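PDB 5CYL: fimbrial subunit CupB6 from Pseudomonas aeruginosa, which probably forms the adhesive tip of a chaperone-usher pilus and so helps the bacterium attach to surfaces or partners during biofilm formation. Local coordinates for residues A[44-49]-A[116-121]; A[57-62]-A[157-162]; A[28-33]-A[127-132]; A[21-26]-A[33-38]. One frame throughout, in Å; residues are numbered along the deposited sequence.

Interaction 1: residues A[44-49]-A[116-121]; sequences FLNYKP and SGSTTS
Phe44, Leu45 and Asn46 lie against Thr120, Thr119 and Ser118 where strands 35-50 and 118-129 run antiparallel as neighbours in a sheet of the N-terminal beta-sandwich domain of this adhesin. Backbone bonds set the register. Leu45 and Thr119 make the hydrogen-bonded pair, Leu45 N donating to Thr119 O at 2.6 Å and Thr119 N to Leu45 O at 3.0 Å, and the non-hydrogen-bonded pairs Phe44-Thr120 and Asn46-Ser118 flank it. Next along, Tyr47 N donates to Gly117 O over 3.1 Å, a bond almost straight at the hydrogen (170°) that meets the acceptor from above its carbonyl plane.

One polar link joins side chains: Ser118 OG donates to Asn46 OD1 at 3.3 Å. The ND2 of that amide turns to Asp13 of strand 6-22 in a weak bond.

Apolar contacts fall on both faces of the sheet. Beside Asn46, Thr120 CG2 approaches Phe44 CD1 at 4.0 Å. On the other face the side chains of Leu45 and Thr119 lie alongside each other, pointing the same way, and Leu45 continues onto Leu58 of the facing sheet.

The Tyr47 ring packs on Gly117. Its chi1 of 60° puts CG between the backbone N and the carbonyl carbon, and Tyr47 OH is hydrogen-bonded to Ser114 N. The CA of Gly117 sits over the ring face, 3.5 Å from the Tyr47 centroid, in a CH-pi contact.

Interaction 2: residues A[57-62]-A[157-162]; sequences ELVIGG and VDRLKG
Antiparallel pairing of Glu57, Leu58 and Val59 with Arg159, Asp158 and Val157 joins the two inner strands, 56-65 and 151-160, of the four-stranded sheet in the N-terminal beta-sandwich domain. Two hydrogen-bonded pairs fix the register. In the first, Glu57 N donates to Arg159 O at 2.7 Å and Arg159 N returns a bond to Glu57 O; in the second, Val59 N reaches Val157 O at 2.8 Å and Val157 N reaches Val59 O. The non-hydrogen-bonded pair Leu58-Asp158 lies between them, with a CA-H...O contact of 3.4 Å from Asp158 CA to Glu57 O.

Beyond residue 160, where strand 151-160 ends, the Glu57 side chain bonds to the following turn. It runs extended beyond CG (chi2 180°), which carries the carboxylate out to the backbone of Gly162. Gly162 N gives a nearly straight bond of 2.9 Å to Glu57 OE1, from well above the carboxylate plane. The same oxygen forms a salt bridge with Lys110. Lys161 crosses the glutamate at about a right angle, its CG 3.4 Å from Glu57 CG, so the contact uses its aliphatic part; Lys161 NZ stays 5.5 Å from Glu57 OE2.

On the face shared by Val59 and Arg159, Val59 CG2 approaches the base of the arginine chain at CB and CG. Asp158 OD2 is hydrogen-bonded to Ala7 N of strand 6-22. Strand 106-112 borders 56-65 on its other edge, bonded at Leu58 and Ile60, and 185-189 lies beyond 151-160.

Interaction 3: residues A[28-33]-A[127-132]; sequences SGTAKG and LVLTVD
Thr30 is the first residue of 28-33 to meet the other segment, its methyl CG2 approaching the Leu129 side chain obliquely near CD2, although the placement of that leucine branch is doubtful. CG2 lies anti to the backbone N, toward Leu129, and OG1, beside that N, is hydrogen-bonded to Thr27 O. Ala31 contributes its backbone: Ala31 O is an approximate neighbour of the same Leu129 branch, and is also hydrogen-bonded to Thr34 OG1. This is the loop that joins strand 6-22 to strand 35-50, and here it passes beside strand 118-129 where that strand ends and turns away. Lys32 covers the outgoing turn with its methylene groups. Its CD rests 3.4 Å from Thr130 O and its CG 3.7 Å from Val131 C, after which the chain bends at chi3 (-94°). Its amino group makes no direct ion pair with Asp132: Lys32 NZ and Asp132 OD2 are 5.2 Å apart, near enough for a modest electrostatic attraction at most. Gly33, at a positive phi of 96° that suits glycine, supplies the hydrogen bond of the contact, from Gly33 N to Leu129 O at 2.7 Å, nearly along the C=O axis. Its own carbonyl then turns to Val128, where Gly33 O meets the methyl CG1 at 3.5 Å.

Interaction 4: residues A[21-26]-A[33-38]; sequences RVVNEL and GTVLFA
Leu36 O meets the backbone of Val22 and Val23, and the Phe37 ring meets Val22, at an irregular point of strand 35-50: Leu36 and Phe37 both face Leu127 of strand 118-129, forming a classic beta bulge. Leu36 and, across from it, Val23 both have helical backbone angles, and pairing with 21-26 is regular only beyond the bulge. There, Arg21 and Ala38 make an antiparallel hydrogen-bonded pair: Arg21 N donates to Ala38 O at 3.1 Å and Ala38 N to Arg21 O at 3.0 Å. Nearer the bulge, Val23 N reaches Leu36 O only in a weak, bent bond.

A side chain takes over from the backbone at Asn24. With CG anti to its carbonyl carbon (chi1 -70°), its amide heads for the other segment, where Asn24 ND2 donates to Val35 O at 3.2 Å from above the carbonyl plane. The same ND2 passes close to Thr34 CG2, the two side chains crossing at about a right angle.

Apolar groups fill in around these bonds. Val22 CG2 approaches the edge of the Phe37 ring near CE1, though the placement of the valine is only approximate. Val23 CG2 touches Ala38 CB and Val35 CG1. Leu26 CD1 contacts Leu36 CD2 at 3.9 Å, and Leu26 also packs on Leu136, Ile205 and Leu251.

The chemistry thus shifts from paired backbone amides at Arg21 to a side-chain amide and leucine methyls, consistent with side-chain contacts taking over where regular backbone pairing stops.

Interaction 4 closes first along the chain; the spans of 1 and 2, of 2 and 3 and of 3 and 4 cross, and that of 1 lies within that of 3. Interactions 1, 3 and 4 share the sheet of strands 35-50 and 118-129, with interaction 1 at one end and interactions 3 and 4 at the other, the centres of 1 and 3 about 38 Å apart. Interactions 3 and 4 share Gly33 and join through backbone bonds between 127-129 and 34-37. Interaction 2 lies in the other sheet; Leu45, Tyr47 and Ser121 pack on Leu58 and Ile60 between the sheets. Pairing at both ends is consistent with one elongated N-terminal sandwich, interactions 3 and 4 lying toward the C-terminal domain.

Interaction 1: residues A[44-49]-A[116-121]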
loop_
_atom_site.group_PDB
_atom_site.type_symbol
_atom_site.label_atom_id
_atom_site.label_comp_id
_atom_site.label_asym_id
_atom_site.label_seq_id
_atom_site.Cartn_x
_atom_site.Cartn_y
_atom_site.Cartn_z
ATOM N N PHE A 44 -14.536 -0.572 28.142
ATOM C CA PHE A 44 -15.267 -0.631 29.412
ATOM C C PHE A 44 -16.240 0.538 29.518
ATOM O O PHE A 44 -15.854 1.720 29.349
ATOM C CB PHE A 44 -14.301 -0.583 30.575
ATOM C CG PHE A 44 -13.534 -1.843 30.782
ATOM C CD1 PHE A 44 -14.191 -3.041 31.022
ATOM C CD2 PHE A 44 -12.138 -1.826 30.810
ATOM C CE1 PHE A 44 -13.462 -4.203 31.261
ATOM C CE2 PHE A 44 -11.401 -2.987 31.035
ATOM C CZ PHE A 44 -12.069 -4.181 31.253
ATOM N N LEU A 45 -17.491 0.224 29.800
ATOM C CA LEU A 45 -18.455 1.268 30.103
ATOM C C LEU A 45 -18.722 1.357 31.628
ATOM O O LEU A 45 -19.210 0.427 32.234
ATOM C CB LEU A 45 -19.724 1.071 29.295
ATOM C CG LEU A 45 -20.794 2.168 29.366
ATOM C CD1 LEU A 45 -20.243 3.593 29.328
ATOM C CD2 LEU A 45 -21.805 1.953 28.237
ATOM N N ASN A 46 -18.379 2.489 32.229
ATOM C CA ASN A 46 -18.533 2.686 33.668
ATOM C C ASN A 46 -19.531 3.773 34.010
ATOM O O ASN A 46 -19.597 4.836 33.378
ATOM C CB ASN A 46 -17.173 2.942 34.290
ATOM C CG ASN A 46 -16.203 1.825 33.993
ATOM O OD1 ASN A 46 -16.595 0.680 33.959
ATOM N ND2 ASN A 46 -14.939 2.160 33.733
ATOM N N TYR A 47 -20.336 3.457 35.010
ATOM C CA TYR A 47 -21.393 4.355 35.456
ATOM C C TYR A 47 -21.628 4.035 36.898
ATOM O O TYR A 47 -21.272 2.959 37.360
ATOM C CB TYR A 47 -22.664 4.107 34.660
ATOM C CG TYR A 47 -23.171 2.684 34.809
ATOM C CD1 TYR A 47 -22.470 1.626 34.265
ATOM C CD2 TYR A 47 -24.351 2.403 35.476
ATOM C CE1 TYR A 47 -22.921 0.316 34.380
ATOM C CE2 TYR A 47 -24.811 1.101 35.602
ATOM C CZ TYR A 47 -24.090 0.064 35.052
ATOM O OH TYR A 47 -24.533 -1.225 35.152
ATOM N N LYS A 48 -22.216 4.972 37.616
ATOM C CA LYS A 48 -22.521 4.716 39.033
ATOM C C LYS A 48 -23.976 4.390 39.136
ATOM O O LYS A 48 -24.775 5.158 38.560
ATOM C CB LYS A 48 -22.223 5.908 39.912
ATOM N N PRO A 49 -24.326 3.256 39.798
ATOM C CA PRO A 49 -25.750 3.034 39.852
ATOM C C PRO A 49 -26.388 3.856 40.967
ATOM O O PRO A 49 -25.735 4.254 41.944
ATOM C CB PRO A 49 -25.871 1.524 40.145
ATOM C CG PRO A 49 -24.491 0.956 40.092
ATOM C CD PRO A 49 -23.592 2.114 40.390
ATOM N N SER A 116 -23.406 -3.084 39.949
ATOM C CA SER A 116 -21.955 -3.293 39.634
ATOM C C SER A 116 -21.307 -2.067 38.992
ATOM O O SER A 116 -20.136 -1.802 39.270
ATOM C CB SER A 116 -21.713 -4.480 38.700
ATOM O OG SER A 116 -22.249 -4.248 37.424
ATOM N N GLY A 117 -22.082 -1.369 38.143
ATOM C CA GLY A 117 -21.706 -0.090 37.509
ATOM C C GLY A 117 -20.604 -0.289 36.473
ATOM O O GLY A 117 -19.839 0.635 36.122
ATOM N N SER A 118 -20.548 -1.520 35.972
ATOM C CA SER A 118 -19.568 -1.890 34.992
ATOM C C SER A 118 -20.136 -2.804 33.926
ATOM O O SER A 118 -20.808 -3.785 34.203
ATOM C CB SER A 118 -18.433 -2.590 35.698
ATOM O OG SER A 118 -17.248 -2.321 35.027
ATOM N N THR A 119 -19.827 -2.465 32.688
ATOM C CA THR A 119 -20.164 -3.300 31.550
ATOM C C THR A 119 -19.186 -3.066 30.392
ATOM O O THR A 119 -18.350 -2.176 30.459
ATOM C CB THR A 119 -21.605 -3.048 31.085
ATOM O OG1 THR A 119 -21.974 -4.070 30.180
ATOM C CG2 THR A 119 -21.778 -1.678 30.424
ATOM N N THR A 120 -19.290 -3.858 29.332
ATOM C CA THR A 120 -18.414 -3.654 28.171
ATOM C C THR A 120 -19.214 -3.247 26.914
ATOM O O THR A 120 -20.367 -3.609 26.764
ATOM C CB THR A 120 -17.598 -4.911 27.861
ATOM O OG1 THR A 120 -18.507 -5.923 27.438
ATOM C CG2 THR A 120 -16.819 -5.384 29.058
ATOM N N SER A 121 -18.585 -2.478 26.037
ATOM C CA SER A 121 -19.068 -2.250 24.673
ATOM C C SER A 121 -18.093 -2.907 23.667
ATOM O O SER A 121 -16.873 -2.684 23.751
ATOM C CB SER A 121 -19.223 -0.755 24.414
ATOM O OG SER A 121 -20.054 -0.525 23.274
#

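Interaction 2: residues A[57-62]-A[157-162]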
loop_
_atom_site.group_PDB
_atom_site.type_symbol
_atom_site.label_atom_id
_atom_site.label_comp_id
_atom_site.label_asym_id
_atom_site.label_seq_id
_atom_site.Cartn_x
_atom_site.Cartn_y
_atom_site.Cartn_z
ATOM N N GLU A 57 -32.423 0.895 31.417
ATOM C CA GLU A 57 -31.517 0.304 30.443
ATOM C C GLU A 57 -30.433 1.278 30.028
ATOM O O GLU A 57 -30.655 2.472 29.974
ATOM C CB GLU A 57 -32.265 -0.142 29.200
ATOM C CG GLU A 57 -32.654 -1.598 29.179
ATOM C CD GLU A 57 -33.393 -1.955 27.908
ATOM O OE1 GLU A 57 -33.835 -1.016 27.169
ATOM O OE2 GLU A 57 -33.523 -3.186 27.671
ATOM N N LEU A 58 -29.270 0.726 29.716
ATOM C CA LEU A 58 -28.183 1.505 29.136
ATOM C C LEU A 58 -28.173 1.240 27.637
ATOM O O LEU A 58 -27.872 0.132 27.209
ATOM C CB LEU A 58 -26.862 1.096 29.778
ATOM C CG LEU A 58 -25.799 2.205 29.805
ATOM C CD1 LEU A 58 -26.393 3.557 30.109
ATOM C CD2 LEU A 58 -24.697 1.936 30.819
ATOM N N VAL A 59 -28.563 2.236 26.858
ATOM C CA VAL A 59 -28.612 2.101 25.407
ATOM C C VAL A 59 -27.327 2.638 24.799
ATOM O O VAL A 59 -26.959 3.794 25.023
ATOM C CB VAL A 59 -29.800 2.854 24.808
ATOM C CG1 VAL A 59 -29.852 2.602 23.317
ATOM C CG2 VAL A 59 -31.079 2.394 25.482
ATOM N N ILE A 60 -26.635 1.801 24.044
ATOM C CA ILE A 60 -25.402 2.221 23.389
ATOM C C ILE A 60 -25.703 2.588 21.935
ATOM O O ILE A 60 -26.188 1.764 21.154
ATOM C CB ILE A 60 -24.326 1.162 23.499
ATOM C CG1 ILE A 60 -24.156 0.765 24.965
ATOM C CG2 ILE A 60 -23.008 1.677 22.955
ATOM C CD1 ILE A 60 -23.313 -0.476 25.177
ATOM N N GLY A 61 -25.442 3.846 21.600
ATOM C CA GLY A 61 -25.670 4.379 20.259
ATOM C C GLY A 61 -24.379 4.813 19.577
ATOM O O GLY A 61 -23.382 5.081 20.236
ATOM N N GLY A 62 -24.410 4.896 18.254
ATOM C CA GLY A 62 -23.284 5.438 17.486
ATOM C C GLY A 62 -23.739 6.199 16.275
ATOM O O GLY A 62 -24.801 5.958 15.740
ATOM N N VAL A 157 -26.519 6.017 26.780
ATOM C CA VAL A 157 -27.706 6.779 27.214
ATOM C C VAL A 157 -28.649 5.945 28.088
ATOM O O VAL A 157 -29.079 4.842 27.686
ATOM C CB VAL A 157 -28.487 7.344 26.008
ATOM C CG1 VAL A 157 -29.723 8.129 26.448
ATOM C CG2 VAL A 157 -27.596 8.229 25.161
ATOM N N ASP A 158 -28.944 6.463 29.282
ATOM C CA ASP A 158 -29.868 5.789 30.194
ATOM C C ASP A 158 -31.296 6.017 29.718
ATOM O O ASP A 158 -31.674 7.153 29.410
ATOM C CB ASP A 158 -29.659 6.270 31.635
ATOM C CG ASP A 158 -30.696 5.690 32.610
ATOM O OD1 ASP A 158 -31.861 6.154 32.621
ATOM O OD2 ASP A 158 -30.351 4.766 33.377
ATOM N N ARG A 159 -32.078 4.939 29.678
ATOM C CA ARG A 159 -33.499 4.998 29.274
ATOM C C ARG A 159 -34.370 3.966 30.008
ATOM O O ARG A 159 -33.852 2.973 30.517
ATOM C CB ARG A 159 -33.603 4.786 27.760
ATOM C CG ARG A 159 -32.889 5.857 26.942
ATOM C CD ARG A 159 -33.839 6.937 26.480
ATOM N NE ARG A 159 -34.653 6.284 25.456
ATOM C CZ ARG A 159 -35.659 6.841 24.818
ATOM N NH1 ARG A 159 -36.001 8.083 25.110
ATOM N NH2 ARG A 159 -36.308 6.168 23.883
ATOM N N LEU A 160 -35.683 4.194 30.063
ATOM C CA LEU A 160 -36.596 3.181 30.651
ATOM C C LEU A 160 -36.532 1.912 29.817
ATOM O O LEU A 160 -36.471 2.016 28.607
ATOM C CB LEU A 160 -38.041 3.685 30.744
ATOM C CG LEU A 160 -38.326 4.890 31.665
ATOM C CD1 LEU A 160 -39.818 5.215 31.663
ATOM C CD2 LEU A 160 -37.812 4.723 33.095
ATOM N N LYS A 161 -36.498 0.755 30.483
ATOM C CA LYS A 161 -36.232 -0.554 29.852
ATOM C C LYS A 161 -37.217 -0.833 28.724
ATOM O O LYS A 161 -38.418 -0.775 28.933
ATOM C CB LYS A 161 -36.364 -1.660 30.878
ATOM C CG LYS A 161 -35.377 -2.793 30.742
ATOM C CD LYS A 161 -36.021 -4.077 31.237
ATOM C CE LYS A 161 -35.023 -5.097 31.794
ATOM N NZ LYS A 161 -35.437 -6.527 31.630
ATOM N N GLY A 162 -36.692 -1.111 27.535
ATOM C CA GLY A 162 -37.524 -1.365 26.359
ATOM C C GLY A 162 -38.210 -0.170 25.684
ATOM O O GLY A 162 -38.872 -0.369 24.658
#

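Interaction 3: residues A[28-33]-A[127-132]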
loop_
_atom_site.group_PDB
_atom_site.type_symbol
_atom_site.label_atom_id
_atom_site.label_comp_id
_atom_site.label_asym_id
_atom_site.label_seq_id
_atom_site.Cartn_x
_atom_site.Cartn_y
_atom_site.Cartn_z
ATOM N N SER A 28 -3.149 -7.954 -6.808
ATOM C CA SER A 28 -3.694 -7.310 -8.013
ATOM C C SER A 28 -5.068 -7.879 -8.292
ATOM O O SER A 28 -5.935 -7.211 -8.845
ATOM C CB SER A 28 -2.796 -7.589 -9.189
ATOM O OG SER A 28 -1.532 -8.095 -8.732
ATOM N N GLY A 29 -5.230 -9.134 -7.883
ATOM C CA GLY A 29 -6.504 -9.865 -7.927
ATOM C C GLY A 29 -7.572 -9.527 -6.888
ATOM O O GLY A 29 -8.703 -10.003 -7.014
ATOM N N THR A 30 -7.234 -8.710 -5.898
ATOM C CA THR A 30 -8.190 -8.327 -4.881
ATOM C C THR A 30 -9.373 -7.509 -5.443
ATOM O O THR A 30 -9.189 -6.564 -6.186
ATOM C CB THR A 30 -7.499 -7.522 -3.788
ATOM O OG1 THR A 30 -6.429 -8.275 -3.235
ATOM C CG2 THR A 30 -8.512 -7.132 -2.703
ATOM N N ALA A 31 -10.583 -7.888 -5.064
ATOM C CA ALA A 31 -11.791 -7.227 -5.576
ATOM C C ALA A 31 -12.135 -5.977 -4.761
ATOM O O ALA A 31 -11.839 -5.899 -3.553
ATOM C CB ALA A 31 -12.963 -8.208 -5.550
ATOM N N LYS A 32 -12.815 -5.031 -5.388
ATOM C CA LYS A 32 -13.338 -3.881 -4.660
ATOM C C LYS A 32 -14.317 -4.313 -3.587
ATOM O O LYS A 32 -15.162 -5.131 -3.847
ATOM C CB LYS A 32 -14.057 -2.961 -5.616
ATOM C CG LYS A 32 -13.111 -2.022 -6.316
ATOM C CD LYS A 32 -13.818 -0.776 -6.740
ATOM C CE LYS A 32 -14.278 -0.923 -8.165
ATOM N NZ LYS A 32 -15.516 -0.122 -8.205
ATOM N N GLY A 33 -14.245 -3.716 -2.399
ATOM C CA GLY A 33 -15.145 -4.065 -1.308
ATOM C C GLY A 33 -14.535 -5.066 -0.376
ATOM O O GLY A 33 -15.159 -5.437 0.607
ATOM N N LEU A 127 -10.876 -2.247 7.788
ATOM C CA LEU A 127 -10.290 -1.448 6.686
ATOM C C LEU A 127 -10.616 -2.110 5.354
ATOM O O LEU A 127 -10.287 -3.285 5.126
ATOM C CB LEU A 127 -8.789 -1.269 6.874
ATOM C CG LEU A 127 -8.526 -0.286 8.019
ATOM C CD1 LEU A 127 -7.036 -0.217 8.362
ATOM C CD2 LEU A 127 -9.116 1.120 7.752
ATOM N N VAL A 128 -11.291 -1.353 4.490
ATOM C CA VAL A 128 -11.899 -1.902 3.252
ATOM C C VAL A 128 -11.308 -1.286 1.990
ATOM O O VAL A 128 -11.069 -0.064 1.948
ATOM C CB VAL A 128 -13.410 -1.631 3.206
ATOM C CG1 VAL A 128 -14.072 -2.436 2.123
ATOM C CG2 VAL A 128 -14.039 -1.986 4.536
ATOM N N LEU A 129 -11.105 -2.084 0.950
ATOM C CA LEU A 129 -10.601 -1.551 -0.305
ATOM C C LEU A 129 -11.751 -1.012 -1.150
ATOM O O LEU A 129 -12.604 -1.764 -1.608
ATOM C CB LEU A 129 -9.825 -2.632 -1.062
ATOM C CG LEU A 129 -9.426 -2.315 -2.513
ATOM C CD1 LEU A 129 -8.287 -1.332 -2.555
ATOM C CD2 LEU A 129 -9.052 -3.594 -3.239
ATOM N N THR A 130 -11.757 0.299 -1.353
ATOM C CA THR A 130 -12.799 0.966 -2.150
ATOM C C THR A 130 -12.429 1.181 -3.627
ATOM O O THR A 130 -13.237 1.674 -4.411
ATOM C CB THR A 130 -13.199 2.316 -1.527
ATOM O OG1 THR A 130 -12.021 3.119 -1.314
ATOM C CG2 THR A 130 -13.893 2.101 -0.192
ATOM N N VAL A 131 -11.215 0.795 -3.996
ATOM C CA VAL A 131 -10.729 0.950 -5.378
ATOM C C VAL A 131 -9.914 -0.270 -5.810
ATOM O O VAL A 131 -9.508 -1.051 -4.983
ATOM C CB VAL A 131 -9.874 2.228 -5.552
ATOM C CG1 VAL A 131 -10.666 3.457 -5.148
ATOM C CG2 VAL A 131 -8.573 2.126 -4.754
ATOM N N ASP A 132 -9.722 -0.409 -7.120
ATOM C CA ASP A 132 -8.904 -1.482 -7.678
ATOM C C ASP A 132 -7.467 -1.342 -7.201
ATOM O O ASP A 132 -6.995 -0.212 -7.011
ATOM C CB ASP A 132 -8.971 -1.459 -9.190
ATOM C CG ASP A 132 -10.343 -1.887 -9.718
ATOM O OD1 ASP A 132 -10.817 -2.991 -9.352
ATOM O OD2 ASP A 132 -10.963 -1.109 -10.478
#

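Interaction 4: residues A[21-26]-A[33-38]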
loop_
_atom_site.group_PDB
_atom_site.type_symbol
_atom_site.label_atom_id
_atom_site.label_comp_id
_atom_site.label_asym_id
_atom_site.label_seq_id
_atom_site.Cartn_x
_atom_site.Cartn_y
_atom_site.Cartn_z
ATOM N N ARG A 21 -5.462 -7.522 12.320
ATOM C CA ARG A 21 -5.249 -8.819 11.671
ATOM C C ARG A 21 -5.623 -8.744 10.190
ATOM O O ARG A 21 -6.466 -7.945 9.782
ATOM C CB ARG A 21 -6.027 -9.920 12.383
ATOM C CG ARG A 21 -7.489 -9.953 12.009
ATOM C CD ARG A 21 -8.034 -11.362 11.869
ATOM N NE ARG A 21 -9.402 -11.367 11.318
ATOM C CZ ARG A 21 -9.954 -12.405 10.692
ATOM N NH1 ARG A 21 -9.264 -13.525 10.525
ATOM N NH2 ARG A 21 -11.189 -12.315 10.201
ATOM N N VAL A 22 -4.982 -9.586 9.383
ATOM C CA VAL A 22 -5.225 -9.570 7.946
ATOM C C VAL A 22 -6.324 -10.549 7.572
ATOM O O VAL A 22 -6.112 -11.724 7.534
ATOM C CB VAL A 22 -3.977 -9.925 7.113
ATOM C CG1 VAL A 22 -4.294 -9.978 5.617
ATOM C CG2 VAL A 22 -2.874 -8.907 7.403
ATOM N N VAL A 23 -7.501 -10.026 7.294
ATOM C CA VAL A 23 -8.623 -10.828 6.857
ATOM C C VAL A 23 -8.326 -11.383 5.461
ATOM O O VAL A 23 -8.580 -12.521 5.170
ATOM C CB VAL A 23 -9.921 -10.003 6.827
ATOM C CG1 VAL A 23 -11.099 -10.894 6.478
ATOM C CG2 VAL A 23 -10.144 -9.318 8.156
ATOM N N ASN A 24 -7.812 -10.528 4.616
ATOM C CA ASN A 24 -7.489 -10.847 3.211
ATOM C C ASN A 24 -6.172 -10.223 2.814
ATOM O O ASN A 24 -5.771 -9.201 3.372
ATOM C CB ASN A 24 -8.577 -10.349 2.263
ATOM C CG ASN A 24 -9.869 -11.153 2.391
ATOM O OD1 ASN A 24 -9.862 -12.351 2.248
ATOM N ND2 ASN A 24 -10.986 -10.481 2.661
ATOM N N GLU A 25 -5.469 -10.847 1.876
ATOM C CA GLU A 25 -4.186 -10.327 1.400
ATOM C C GLU A 25 -4.363 -9.416 0.221
ATOM O O GLU A 25 -5.029 -9.755 -0.690
ATOM C CB GLU A 25 -3.242 -11.444 0.976
ATOM C CG GLU A 25 -1.781 -11.032 0.998
ATOM C CD GLU A 25 -0.994 -11.268 -0.305
ATOM O OE1 GLU A 25 -0.804 -12.430 -0.709
ATOM O OE2 GLU A 25 -0.505 -10.285 -0.904
ATOM N N LEU A 26 -3.770 -8.237 0.259
ATOM C CA LEU A 26 -3.853 -7.337 -0.890
ATOM C C LEU A 26 -3.084 -7.936 -2.075
ATOM O O LEU A 26 -1.987 -8.453 -1.906
ATOM C CB LEU A 26 -3.335 -5.979 -0.512
ATOM C CG LEU A 26 -3.693 -4.817 -1.414
ATOM C CD1 LEU A 26 -5.171 -4.811 -1.750
ATOM C CD2 LEU A 26 -3.279 -3.513 -0.745
ATOM N N GLY A 33 -14.245 -3.716 -2.399
ATOM C CA GLY A 33 -15.145 -4.065 -1.308
ATOM C C GLY A 33 -14.535 -5.066 -0.376
ATOM O O GLY A 33 -15.159 -5.437 0.607
ATOM N N THR A 34 -13.332 -5.519 -0.669
ATOM C CA THR A 34 -12.700 -6.547 0.165
ATOM C C THR A 34 -12.194 -5.952 1.476
ATOM O O THR A 34 -11.736 -4.827 1.508
ATOM C CB THR A 34 -11.556 -7.275 -0.598
ATOM O OG1 THR A 34 -12.105 -8.005 -1.691
ATOM C CG2 THR A 34 -10.823 -8.224 0.289
ATOM N N VAL A 35 -12.225 -6.745 2.532
ATOM C CA VAL A 35 -11.753 -6.298 3.817
ATOM C C VAL A 35 -10.302 -6.673 3.993
ATOM O O VAL A 35 -9.996 -7.820 4.204
ATOM C CB VAL A 35 -12.596 -6.904 4.992
ATOM C CG1 VAL A 35 -11.983 -6.523 6.344
ATOM C CG2 VAL A 35 -14.042 -6.416 4.941
ATOM N N LEU A 36 -9.426 -5.695 3.916
ATOM C CA LEU A 36 -7.988 -5.933 4.090
ATOM C C LEU A 36 -7.577 -6.250 5.526
ATOM O O LEU A 36 -6.776 -7.160 5.797
ATOM C CB LEU A 36 -7.180 -4.747 3.566
ATOM C CG LEU A 36 -7.709 -4.220 2.223
ATOM C CD1 LEU A 36 -6.917 -3.025 1.766
ATOM C CD2 LEU A 36 -7.664 -5.317 1.161
ATOM N N PHE A 37 -8.079 -5.467 6.457
ATOM C CA PHE A 37 -7.719 -5.624 7.879
ATOM C C PHE A 37 -8.919 -5.446 8.768
ATOM O O PHE A 37 -9.800 -4.651 8.480
ATOM C CB PHE A 37 -6.672 -4.605 8.311
ATOM C CG PHE A 37 -5.433 -4.618 7.484
ATOM C CD1 PHE A 37 -4.503 -5.674 7.550
ATOM C CD2 PHE A 37 -5.174 -3.537 6.647
ATOM C CE1 PHE A 37 -3.358 -5.622 6.776
ATOM C CE2 PHE A 37 -3.995 -3.460 5.914
ATOM C CZ PHE A 37 -3.091 -4.498 5.982
ATOM N N ALA A 38 -8.909 -6.163 9.884
ATOM C CA ALA A 38 -9.995 -6.041 10.850
ATOM C C ALA A 38 -9.466 -6.135 12.244
ATOM O O ALA A 38 -8.509 -6.835 12.493
ATOM C CB ALA A 38 -11.053 -7.091 10.590
#